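PDB 7N67: FdtA domain-containing protein from Helicobacter canadensis MIT 98-5491, which probably catalyses the 3,4-ketoisomerisation of a dTDP-linked keto sugar on the way to an unusual formylated sugar. Local coordinates for residues A32-N36 against R37-I41; A42-N45 against L46-I49; Y136-E140 against Y141-Y145. All blocks are in the same frame, centred on the assembly; numbering follows the deposited sequence.

Contact 1. Residues A32-N36 against R37-I41. With TYD (thymidine-5'-diphosphate), chain E.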
loop_
_atom_site.group_PDB
_atom_site.type_symbol
_atom_site.label_atom_id
_atom_site.label_comp_id
_atom_site.label_asym_id
_atom_site.label_seq_id
_atom_site.Cartn_x
_atom_site.Cartn_y
_atom_site.Cartn_z
ATOM N N ALA B 32 -14.723 -7.600 -11.670
ATOM C CA ALA B 32 -14.787 -6.792 -10.436
ATOM C C ALA B 32 -16.142 -6.087 -10.416
ATOM O O ALA B 32 -16.577 -5.675 -11.497
ATOM C CB ALA B 32 -13.621 -5.826 -10.409
ATOM N N LYS B 33 -16.802 -5.998 -9.259
ATOM C CA LYS B 33 -18.010 -5.145 -9.071
ATOM C C LYS B 33 -17.529 -3.766 -8.604
ATOM O O LYS B 33 -17.078 -3.637 -7.434
ATOM C CB LYS B 33 -19.016 -5.761 -8.091
ATOM C CG LYS B 33 -19.609 -7.119 -8.468
ATOM C CD LYS B 33 -20.270 -7.204 -9.839
ATOM C CE LYS B 33 -21.481 -6.311 -10.016
ATOM N NZ LYS B 33 -22.042 -6.442 -11.385
ATOM N N ASN B 34 -17.590 -2.777 -9.501
ATOM C CA ASN B 34 -17.005 -1.426 -9.296
ATOM C C ASN B 34 -18.131 -0.430 -9.032
ATOM O O ASN B 34 -19.061 -0.357 -9.840
ATOM C CB ASN B 34 -16.161 -1.023 -10.501
ATOM C CG ASN B 34 -15.093 -2.054 -10.813
ATOM O OD1 ASN B 34 -14.537 -2.082 -11.909
ATOM N ND2 ASN B 34 -14.790 -2.912 -9.851
ATOM N N ASP B 35 -18.050 0.286 -7.918
ATOM C CA ASP B 35 -18.916 1.455 -7.610
ATOM C C ASP B 35 -18.032 2.566 -7.013
ATOM O O ASP B 35 -16.797 2.408 -7.001
ATOM C CB ASP B 35 -20.096 1.008 -6.736
ATOM C CG ASP B 35 -19.690 0.371 -5.415
ATOM O OD1 ASP B 35 -19.041 1.067 -4.632
ATOM O OD2 ASP B 35 -20.045 -0.805 -5.167
ATOM N N ASN B 36 -18.641 3.652 -6.533
ATOM C CA ASN B 36 -17.932 4.827 -5.965
ATOM C C ASN B 36 -17.311 4.449 -4.598
ATOM O O ASN B 36 -16.529 5.258 -4.061
ATOM C CB ASN B 36 -18.876 6.034 -5.946
ATOM C CG ASN B 36 -20.131 5.757 -5.141
ATOM O OD1 ASN B 36 -20.317 4.646 -4.635
ATOM N ND2 ASN B 36 -21.000 6.747 -5.009
ATOM N N ARG B 37 -17.623 3.266 -4.046
ATOM C CA ARG B 37 -17.047 2.767 -2.765
ATOM C C ARG B 37 -15.840 1.849 -3.046
ATOM O O ARG B 37 -15.279 1.307 -2.077
ATOM C CB ARG B 37 -18.077 2.001 -1.921
ATOM C CG ARG B 37 -19.429 2.679 -1.712
ATOM C CD ARG B 37 -20.475 1.708 -1.154
ATOM N NE ARG B 37 -20.580 0.578 -2.080
ATOM C CZ ARG B 37 -20.808 -0.699 -1.774
ATOM N NH1 ARG B 37 -21.002 -1.084 -0.525
ATOM N NH2 ARG B 37 -20.839 -1.599 -2.744
ATOM N N GLY B 38 -15.452 1.686 -4.311
ATOM C CA GLY B 38 -14.279 0.880 -4.717
ATOM C C GLY B 38 -14.671 -0.380 -5.483
ATOM O O GLY B 38 -15.752 -0.384 -6.070
ATOM N N SER B 39 -13.830 -1.418 -5.451
ATOM C CA SER B 39 -13.956 -2.643 -6.287
ATOM C C SER B 39 -13.993 -3.887 -5.411
ATOM O O SER B 39 -13.273 -3.942 -4.403
ATOM C CB SER B 39 -12.862 -2.744 -7.291
ATOM O OG SER B 39 -13.065 -1.799 -8.325
ATOM N N LEU B 40 -14.833 -4.840 -5.797
ATOM C CA LEU B 40 -14.943 -6.159 -5.136
ATOM C C LEU B 40 -14.729 -7.247 -6.183
ATOM O O LEU B 40 -15.365 -7.222 -7.241
ATOM C CB LEU B 40 -16.312 -6.288 -4.467
ATOM C CG LEU B 40 -16.403 -7.356 -3.378
ATOM C CD1 LEU B 40 -17.491 -7.010 -2.374
ATOM C CD2 LEU B 40 -16.657 -8.739 -3.967
ATOM N N ILE B 41 -13.826 -8.168 -5.883
ATOM C CA ILE B 41 -13.646 -9.426 -6.653
ATOM C C ILE B 41 -14.058 -10.575 -5.739
ATOM O O ILE B 41 -13.676 -10.560 -4.555
ATOM C CB ILE B 41 -12.195 -9.527 -7.142
ATOM C CG1 ILE B 41 -11.922 -8.486 -8.228
ATOM C CG2 ILE B 41 -11.878 -10.941 -7.599
ATOM C CD1 ILE B 41 -10.451 -8.344 -8.572
HETATM P PA TYD E . -21.655 -5.382 -1.603
HETATM O O1A TYD E . -22.486 -6.334 -0.816
HETATM O O2A TYD E . -22.248 -4.073 -2.002
HETATM O O3A TYD E . -20.258 -5.166 -0.861
HETATM P PB TYD E . -19.822 -4.811 0.635
HETATM O O1B TYD E . -18.317 -4.562 0.564
HETATM O O2B TYD E . -20.616 -3.565 0.958
HETATM O O3B TYD E . -20.171 -5.971 1.521
HETATM O "O5'" TYD E . -21.117 -6.099 -2.926
HETATM C "C5'" TYD E . -20.876 -5.268 -4.079
HETATM C "C4'" TYD E . -21.336 -6.029 -5.292
HETATM O "O4'" TYD E . -20.590 -7.265 -5.378
HETATM C "C3'" TYD E . -22.820 -6.396 -5.277
HETATM O "O3'" TYD E . -23.407 -6.140 -6.544
HETATM C "C2'" TYD E . -22.810 -7.888 -4.986
HETATM C "C1'" TYD E . -21.487 -8.341 -5.587
HETATM N N1 TYD E . -20.918 -9.549 -4.947
HETATM C C2 TYD E . -20.789 -10.692 -5.713
HETATM O O2 TYD E . -21.113 -10.739 -6.893
HETATM N N3 TYD E . -20.284 -11.777 -5.037
HETATM C C4 TYD E . -19.890 -11.833 -3.711
HETATM O O4 TYD E . -19.446 -12.890 -3.242
HETATM C C5 TYD E . -20.037 -10.602 -2.974
HETATM C C5M TYD E . -19.626 -10.577 -1.529
HETATM C C6 TYD E . -20.544 -9.536 -3.613
#
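Arg37 grips Asp35 side-on across the end of a hairpin, each nitrogen of its NE/NH2 edge taking a different carboxylate oxygen. Arg37 NH2 to Asp35 OD2 is the shorter arm of this salt bridge at 2.7 Å; Arg37 NE meets Asp35 OD1 at 3.0 Å, coming in from above the carboxylate plane. The two flat groups are turned 33° against each other. Asp35 can do this because its CG sits between the backbone N and the carbonyl carbon (chi1 59°), which folds the carboxylate back over the turn, where OD1 also accepts from the backbone N of Arg37 at 2.7 Å. With its rotation fixed by this grip, the guanidinium offers its remaining N-H groups to the diphosphate: Arg37 NH1 to O2B and Arg37 NH2 to O2A of the nucleotide, both 2.9 Å. On the same face of the hairpin Lys33 CG lies 3.2 Å from the sugar O4', and Leu40 CD1 lies 3.7 Å from the bridging O3A. Between those two residues the strands are tied by paired backbone bonds, Lys33 N to Leu40 O being 2.8 Å. Arg68 NH2 of the second subunit hydrogen-bonds to Arg37 O, and Ser39 to Ile41 pair with a strand of that subunit. This is a beta hairpin with a two-residue loop, closed by a type I turn from Asp35 to Gly38, reaching over a neighbour's dTDP site.

Contact 2. Residues A42-N45 against L46-I49; sequences ALEN and LKEI. With TYD (thymidine-5'-diphosphate), chain E.
Ala42 has its carbonyl O alongside the carboxylate of Glu48, 3.8 Å from Glu48 CD and without a hydrogen bond, while its CB faces the thymine of the bound nucleotide, 3.4 Å from O4. The next residue looks inward: Leu43 CD2 rests 3.7 Å from Glu48 CB, and Leu43 CB touches Ile49 CG1 at 3.9 Å, the two apolar side chains crossing at about a right angle. Both pack on Leu131, with Ile81 and Val79 adding to the same apolar layer.

Glu44 carries the polar part. Its backbone N donates to Glu48 OE1 at 3.0 Å in a fairly straight bond (162°), met nearly head-on to the C-O bond. A bend at chi2 (84°) turns the Glu48 carboxylate back to the strand for this. The side chains of Glu44, Lys47 and Glu48 run together as a salt-bridge network: Lys47 NZ lies 3.6 Å from Glu44 OE1 and a long 3.8 Å from Glu48 OE2, so its charge probably offsets the repulsion between the two carboxylates. Glu44 OE2 looks elsewhere, to the backbone N of Tyr136 in the second subunit. The Glu44 carbonyl O is reached by two weak bonds of 3.3 Å, from Lys47 N and from Ile49 N.

The Asn45 amide is used outside the turn, OD1 accepting from Ile53 N. Together with Leu46, whose backbone is in the left-handed region, Asn45 forms the corner of a type II beta turn that ends strand 38-44 of a cupin-like sheet, outermost in its own chain, whose residues 42-44 continue the sheet into the second subunit.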
loop_
_atom_site.group_PDB
_atom_site.type_symbol
_atom_site.label_atom_id
_atom_site.label_comp_id
_atom_site.label_asym_id
_atom_site.label_seq_id
_atom_site.Cartn_x
_atom_site.Cartn_y
_atom_site.Cartn_z
ATOM N N ALA B 42 -14.871 -11.492 -6.258
ATOM C CA ALA B 42 -15.334 -12.690 -5.526
ATOM C C ALA B 42 -14.818 -13.927 -6.268
ATOM O O ALA B 42 -14.981 -13.985 -7.498
ATOM C CB ALA B 42 -16.837 -12.658 -5.379
ATOM N N LEU B 43 -14.175 -14.843 -5.541
ATOM C CA LEU B 43 -13.597 -16.087 -6.110
ATOM C C LEU B 43 -14.145 -17.287 -5.334
ATOM O O LEU B 43 -13.888 -17.384 -4.104
ATOM C CB LEU B 43 -12.062 -16.015 -6.068
ATOM C CG LEU B 43 -11.447 -14.791 -6.753
ATOM C CD1 LEU B 43 -9.932 -14.820 -6.651
ATOM C CD2 LEU B 43 -11.854 -14.690 -8.202
ATOM N N GLU B 44 -14.864 -18.162 -6.049
ATOM C CA GLU B 44 -15.566 -19.353 -5.496
ATOM C C GLU B 44 -14.897 -20.657 -5.958
ATOM O O GLU B 44 -14.418 -20.717 -7.093
ATOM C CB GLU B 44 -17.026 -19.339 -5.950
ATOM C CG GLU B 44 -17.724 -18.012 -5.703
ATOM C CD GLU B 44 -19.219 -18.148 -5.496
ATOM O OE1 GLU B 44 -19.941 -18.411 -6.477
ATOM O OE2 GLU B 44 -19.634 -18.050 -4.349
ATOM N N ASN B 45 -14.953 -21.684 -5.111
ATOM C CA ASN B 45 -14.638 -23.105 -5.442
ATOM C C ASN B 45 -15.251 -23.517 -6.789
ATOM O O ASN B 45 -16.433 -23.218 -7.036
ATOM C CB ASN B 45 -15.104 -24.049 -4.336
ATOM C CG ASN B 45 -14.240 -23.891 -3.113
ATOM O OD1 ASN B 45 -13.309 -23.084 -3.151
ATOM N ND2 ASN B 45 -14.533 -24.636 -2.053
ATOM N N LEU B 46 -14.439 -24.190 -7.606
ATOM C CA LEU B 46 -14.840 -24.909 -8.839
ATOM C C LEU B 46 -15.623 -23.957 -9.736
ATOM O O LEU B 46 -16.461 -24.449 -10.502
ATOM C CB LEU B 46 -15.645 -26.151 -8.441
ATOM C CG LEU B 46 -14.922 -27.095 -7.468
ATOM C CD1 LEU B 46 -15.832 -28.200 -6.944
ATOM C CD2 LEU B 46 -13.685 -27.713 -8.111
ATOM N N LYS B 47 -15.324 -22.657 -9.663
ATOM C CA LYS B 47 -15.946 -21.605 -10.508
ATOM C C LYS B 47 -14.821 -20.721 -11.059
ATOM O O LYS B 47 -14.245 -21.119 -12.064
ATOM C CB LYS B 47 -17.039 -20.874 -9.720
ATOM C CG LYS B 47 -18.354 -20.692 -10.472
ATOM C CD LYS B 47 -18.788 -19.254 -10.691
ATOM C CE LYS B 47 -19.571 -18.688 -9.522
ATOM N NZ LYS B 47 -20.408 -17.536 -9.931
ATOM N N GLU B 48 -14.462 -19.606 -10.419
ATOM C CA GLU B 48 -13.305 -18.789 -10.876
ATOM C C GLU B 48 -12.013 -19.507 -10.480
ATOM O O GLU B 48 -11.024 -19.318 -11.193
ATOM C CB GLU B 48 -13.333 -17.373 -10.313
ATOM C CG GLU B 48 -14.544 -16.581 -10.765
ATOM C CD GLU B 48 -15.790 -16.810 -9.933
ATOM O OE1 GLU B 48 -15.696 -17.511 -8.890
ATOM O OE2 GLU B 48 -16.849 -16.294 -10.330
ATOM N N ILE B 49 -12.044 -20.283 -9.391
ATOM C CA ILE B 49 -10.926 -21.140 -8.898
ATOM C C ILE B 49 -11.246 -22.568 -9.299
ATOM O O ILE B 49 -12.234 -23.115 -8.820
ATOM C CB ILE B 49 -10.788 -21.061 -7.365
ATOM C CG1 ILE B 49 -10.736 -19.621 -6.858
ATOM C CG2 ILE B 49 -9.591 -21.875 -6.894
ATOM C CD1 ILE B 49 -9.684 -18.781 -7.528
HETATM P PA TYD E . -21.655 -5.382 -1.603
HETATM O O1A TYD E . -22.486 -6.334 -0.816
HETATM O O2A TYD E . -22.248 -4.073 -2.002
HETATM O O3A TYD E . -20.258 -5.166 -0.861
HETATM P PB TYD E . -19.822 -4.811 0.635
HETATM O O1B TYD E . -18.317 -4.562 0.564
HETATM O O2B TYD E . -20.616 -3.565 0.958
HETATM O O3B TYD E . -20.171 -5.971 1.521
HETATM O "O5'" TYD E . -21.117 -6.099 -2.926
HETATM C "C5'" TYD E . -20.876 -5.268 -4.079
HETATM C "C4'" TYD E . -21.336 -6.029 -5.292
HETATM O "O4'" TYD E . -20.590 -7.265 -5.378
HETATM C "C3'" TYD E . -22.820 -6.396 -5.277
HETATM O "O3'" TYD E . -23.407 -6.140 -6.544
HETATM C "C2'" TYD E . -22.810 -7.888 -4.986
HETATM C "C1'" TYD E . -21.487 -8.341 -5.587
HETATM N N1 TYD E . -20.918 -9.549 -4.947
HETATM C C2 TYD E . -20.789 -10.692 -5.713
HETATM O O2 TYD E . -21.113 -10.739 -6.893
HETATM N N3 TYD E . -20.284 -11.777 -5.037
HETATM C C4 TYD E . -19.890 -11.833 -3.711
HETATM O O4 TYD E . -19.446 -12.890 -3.242
HETATM C C5 TYD E . -20.037 -10.602 -2.974
HETATM C C5M TYD E . -19.626 -10.577 -1.529
HETATM C C6 TYD E . -20.544 -9.536 -3.613
#

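Contact 3. Residues Y136-E140 against Y141-Y145; sequences YNENE and YIRDY. With TYD (thymidine-5'-diphosphate), chain C.
Tyr136, Tyr141 and Arg143 line the dTDP pocket in this cupin of the QdtA-like family, and Glu138 braces Tyr136 and Arg143 from the second shell. Ionic contacts come first: Arg143 holds Glu138 side-on, NE to OE1 at 2.8 Å and NH2 to OE2 at 3.0 Å. Both oxygens use their syn lone pairs, and the carboxylate and guanidinium are nearly coplanar (23°). Glu138 OE2 also accepts from Tyr136 OH at 2.8 Å, from above the carboxylate plane. Arg143, steadied in this way, gives NH1 and NH2 to the same phosphate oxygen, NH2 to O1A measuring 3.1 Å.

The aromatic contacts follow. The Tyr136 and Tyr141 ring planes lie at 83° with centroids 5.8 Å apart, an oblique pair that touches through the two CE1 atoms at 3.7 Å. Thymine N3 lies over the centre of one face of Tyr136, and the backbone N of Glu138 lies over the opposite face. Tyr141 also places CD2 over a face of the Arg143 guanidinium, and its ring meets those of His71 and His73.

In the backbone, an Asx turn at Asn137 leads into the 3-10 segment 138-140, and Tyr141 N bonds to Glu138 O. At the far tip of its ring, Tyr141 OH sits 3.3 Å from the thymine methyl C5M.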
loop_
_atom_site.group_PDB
_atom_site.type_symbol
_atom_site.label_atom_id
_atom_site.label_comp_id
_atom_site.label_asym_id
_atom_site.label_seq_id
_atom_site.Cartn_x
_atom_site.Cartn_y
_atom_site.Cartn_z
ATOM N N TYR B 136 -1.286 -27.789 4.114
ATOM C CA TYR B 136 0.183 -27.595 4.031
ATOM C C TYR B 136 0.855 -28.916 4.380
ATOM O O TYR B 136 0.616 -29.437 5.470
ATOM C CB TYR B 136 0.642 -26.509 5.004
ATOM C CG TYR B 136 2.127 -26.419 5.253
ATOM C CD1 TYR B 136 3.016 -26.197 4.220
ATOM C CD2 TYR B 136 2.643 -26.460 6.535
ATOM C CE1 TYR B 136 4.373 -26.054 4.459
ATOM C CE2 TYR B 136 3.997 -26.323 6.797
ATOM C CZ TYR B 136 4.875 -26.125 5.750
ATOM O OH TYR B 136 6.222 -26.000 5.974
ATOM N N ASN B 137 1.676 -29.433 3.481
ATOM C CA ASN B 137 2.536 -30.600 3.793
ATOM C C ASN B 137 3.986 -30.262 3.435
ATOM O O ASN B 137 4.333 -30.411 2.249
ATOM C CB ASN B 137 2.048 -31.855 3.068
ATOM C CG ASN B 137 2.491 -33.133 3.747
ATOM O OD1 ASN B 137 3.484 -33.163 4.481
ATOM N ND2 ASN B 137 1.742 -34.197 3.513
ATOM N N GLU B 138 4.803 -29.871 4.423
ATOM C CA GLU B 138 6.258 -29.636 4.215
ATOM C C GLU B 138 6.910 -30.855 3.545
ATOM O O GLU B 138 7.832 -30.651 2.727
ATOM C CB GLU B 138 6.953 -29.299 5.530
ATOM C CG GLU B 138 8.432 -29.003 5.363
ATOM C CD GLU B 138 8.794 -27.842 4.447
ATOM O OE1 GLU B 138 10.008 -27.684 4.144
ATOM O OE2 GLU B 138 7.878 -27.082 4.059
ATOM N N ASN B 139 6.430 -32.069 3.844
ATOM C CA ASN B 139 6.982 -33.336 3.298
ATOM C C ASN B 139 6.869 -33.354 1.773
ATOM O O ASN B 139 7.776 -33.925 1.153
ATOM C CB ASN B 139 6.281 -34.583 3.842
ATOM C CG ASN B 139 6.388 -34.720 5.343
ATOM O OD1 ASN B 139 7.294 -34.154 5.954
ATOM N ND2 ASN B 139 5.479 -35.480 5.936
ATOM N N GLU B 140 5.799 -32.790 1.196
ATOM C CA GLU B 140 5.489 -32.879 -0.263
ATOM C C GLU B 140 6.177 -31.754 -1.056
ATOM O O GLU B 140 6.033 -31.748 -2.303
ATOM C CB GLU B 140 3.976 -32.862 -0.490
ATOM C CG GLU B 140 3.304 -34.132 -0.017
ATOM C CD GLU B 140 3.979 -35.361 -0.605
ATOM O OE1 GLU B 140 4.071 -35.430 -1.866
ATOM O OE2 GLU B 140 4.458 -36.213 0.195
ATOM N N TYR B 141 6.865 -30.834 -0.367
ATOM C CA TYR B 141 7.669 -29.729 -0.964
ATOM C C TYR B 141 8.948 -30.304 -1.588
ATOM O O TYR B 141 9.620 -31.148 -0.982
ATOM C CB TYR B 141 8.056 -28.679 0.083
ATOM C CG TYR B 141 7.117 -27.508 0.237
ATOM C CD1 TYR B 141 5.813 -27.678 0.675
ATOM C CD2 TYR B 141 7.554 -26.215 0.008
ATOM C CE1 TYR B 141 4.957 -26.603 0.842
ATOM C CE2 TYR B 141 6.717 -25.127 0.173
ATOM C CZ TYR B 141 5.413 -25.319 0.599
ATOM O OH TYR B 141 4.582 -24.245 0.757
ATOM N N ILE B 142 9.273 -29.854 -2.791
ATOM C CA ILE B 142 10.625 -30.025 -3.391
ATOM C C ILE B 142 11.283 -28.649 -3.378
ATOM O O ILE B 142 10.758 -27.760 -4.063
ATOM C CB ILE B 142 10.495 -30.633 -4.795
ATOM C CG1 ILE B 142 9.657 -31.913 -4.739
ATOM C CG2 ILE B 142 11.870 -30.851 -5.412
ATOM C CD1 ILE B 142 9.193 -32.395 -6.075
ATOM N N ARG B 143 12.307 -28.467 -2.543
ATOM C CA ARG B 143 12.987 -27.162 -2.331
ATOM C C ARG B 143 14.391 -27.182 -2.958
ATOM O O ARG B 143 15.197 -26.295 -2.601
ATOM C CB ARG B 143 13.098 -26.848 -0.833
ATOM C CG ARG B 143 11.769 -26.745 -0.100
ATOM C CD ARG B 143 11.967 -26.237 1.317
ATOM N NE ARG B 143 10.707 -25.959 2.002
ATOM C CZ ARG B 143 9.969 -24.863 1.846
ATOM N NH1 ARG B 143 10.341 -23.918 1.001
ATOM N NH2 ARG B 143 8.846 -24.721 2.528
ATOM N N ASP B 144 14.690 -28.168 -3.811
ATOM C CA ASP B 144 15.987 -28.303 -4.526
ATOM C C ASP B 144 15.678 -28.435 -6.014
ATOM O O ASP B 144 14.902 -29.356 -6.361
ATOM C CB ASP B 144 16.783 -29.511 -4.031
ATOM C CG ASP B 144 18.172 -29.613 -4.638
ATOM O OD1 ASP B 144 18.297 -30.074 -5.801
ATOM O OD2 ASP B 144 19.112 -29.199 -3.958
ATOM N N TYR B 145 16.258 -27.579 -6.862
ATOM C CA TYR B 145 15.952 -27.567 -8.321
ATOM C C TYR B 145 16.417 -28.887 -8.964
ATOM O O TYR B 145 15.641 -29.475 -9.800
ATOM C CB TYR B 145 16.526 -26.324 -9.009
ATOM C CG TYR B 145 16.093 -26.203 -10.449
ATOM C CD1 TYR B 145 14.750 -26.151 -10.799
ATOM C CD2 TYR B 145 17.024 -26.169 -11.475
ATOM C CE1 TYR B 145 14.344 -26.074 -12.125
ATOM C CE2 TYR B 145 16.636 -26.081 -12.801
ATOM C CZ TYR B 145 15.296 -26.032 -13.129
ATOM O OH TYR B 145 14.946 -25.949 -14.443
HETATM P PA TYD C . 8.267 -20.652 2.370
HETATM O O1A TYD C . 7.957 -21.917 1.649
HETATM O O2A TYD C . 9.685 -20.356 2.723
HETATM O O3A TYD C . 7.611 -19.425 1.586
HETATM P PB TYD C . 7.610 -18.935 0.066
HETATM O O1B TYD C . 6.938 -17.563 0.088
HETATM O O2B TYD C . 9.078 -18.872 -0.296
HETATM O O3B TYD C . 6.849 -19.933 -0.757
HETATM O "O5'" TYD C . 7.402 -20.570 3.713
HETATM C "C5'" TYD C . 7.965 -19.837 4.819
HETATM C "C4'" TYD C . 7.643 -20.597 6.077
HETATM O "O4'" TYD C . 6.207 -20.704 6.203
HETATM C "C3'" TYD C . 8.208 -22.017 6.115
HETATM O "O3'" TYD C . 8.788 -22.286 7.383
HETATM C "C2'" TYD C . 6.983 -22.889 5.893
HETATM C "C1'" TYD C . 5.859 -22.048 6.483
HETATM N N1 TYD C . 4.530 -22.317 5.886
HETATM C C2 TYD C . 3.545 -22.840 6.701
HETATM O O2 TYD C . 3.724 -23.075 7.890
HETATM N N3 TYD C . 2.353 -23.091 6.065
HETATM C C4 TYD C . 2.046 -22.865 4.735
HETATM O O4 TYD C . 0.917 -23.139 4.304
HETATM C C5 TYD C . 3.115 -22.303 3.943
HETATM C C5M TYD C . 2.861 -22.023 2.491
HETATM C C6 TYD C . 4.291 -22.067 4.546
HETATM O O HOH W 1 10.487 -31.748 1.537
#

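Contacts 1 and 2 follow one another along strand 38-44, with centres 18 Å apart, and touch the same nucleotide, the one held chiefly by the second subunit. Contact 3 lies about 37 Å from contact 1 and 26 Å from contact 2, centre to centre, and serves the other nucleotide in the pocket of its own chain, where His71, Arg68, Arg55 and Gly69 also bind, together with Arg37 of the second subunit. Within one chain contacts 2 and 3 stay about 15 Å apart at their nearest atoms; across the interface, Glu44 OE2 accepts from the backbone N of Tyr136 of the second subunit. Each pocket thus combines Tyr136, Tyr141 and Arg143 of one subunit with the Arg37 hairpin of the other.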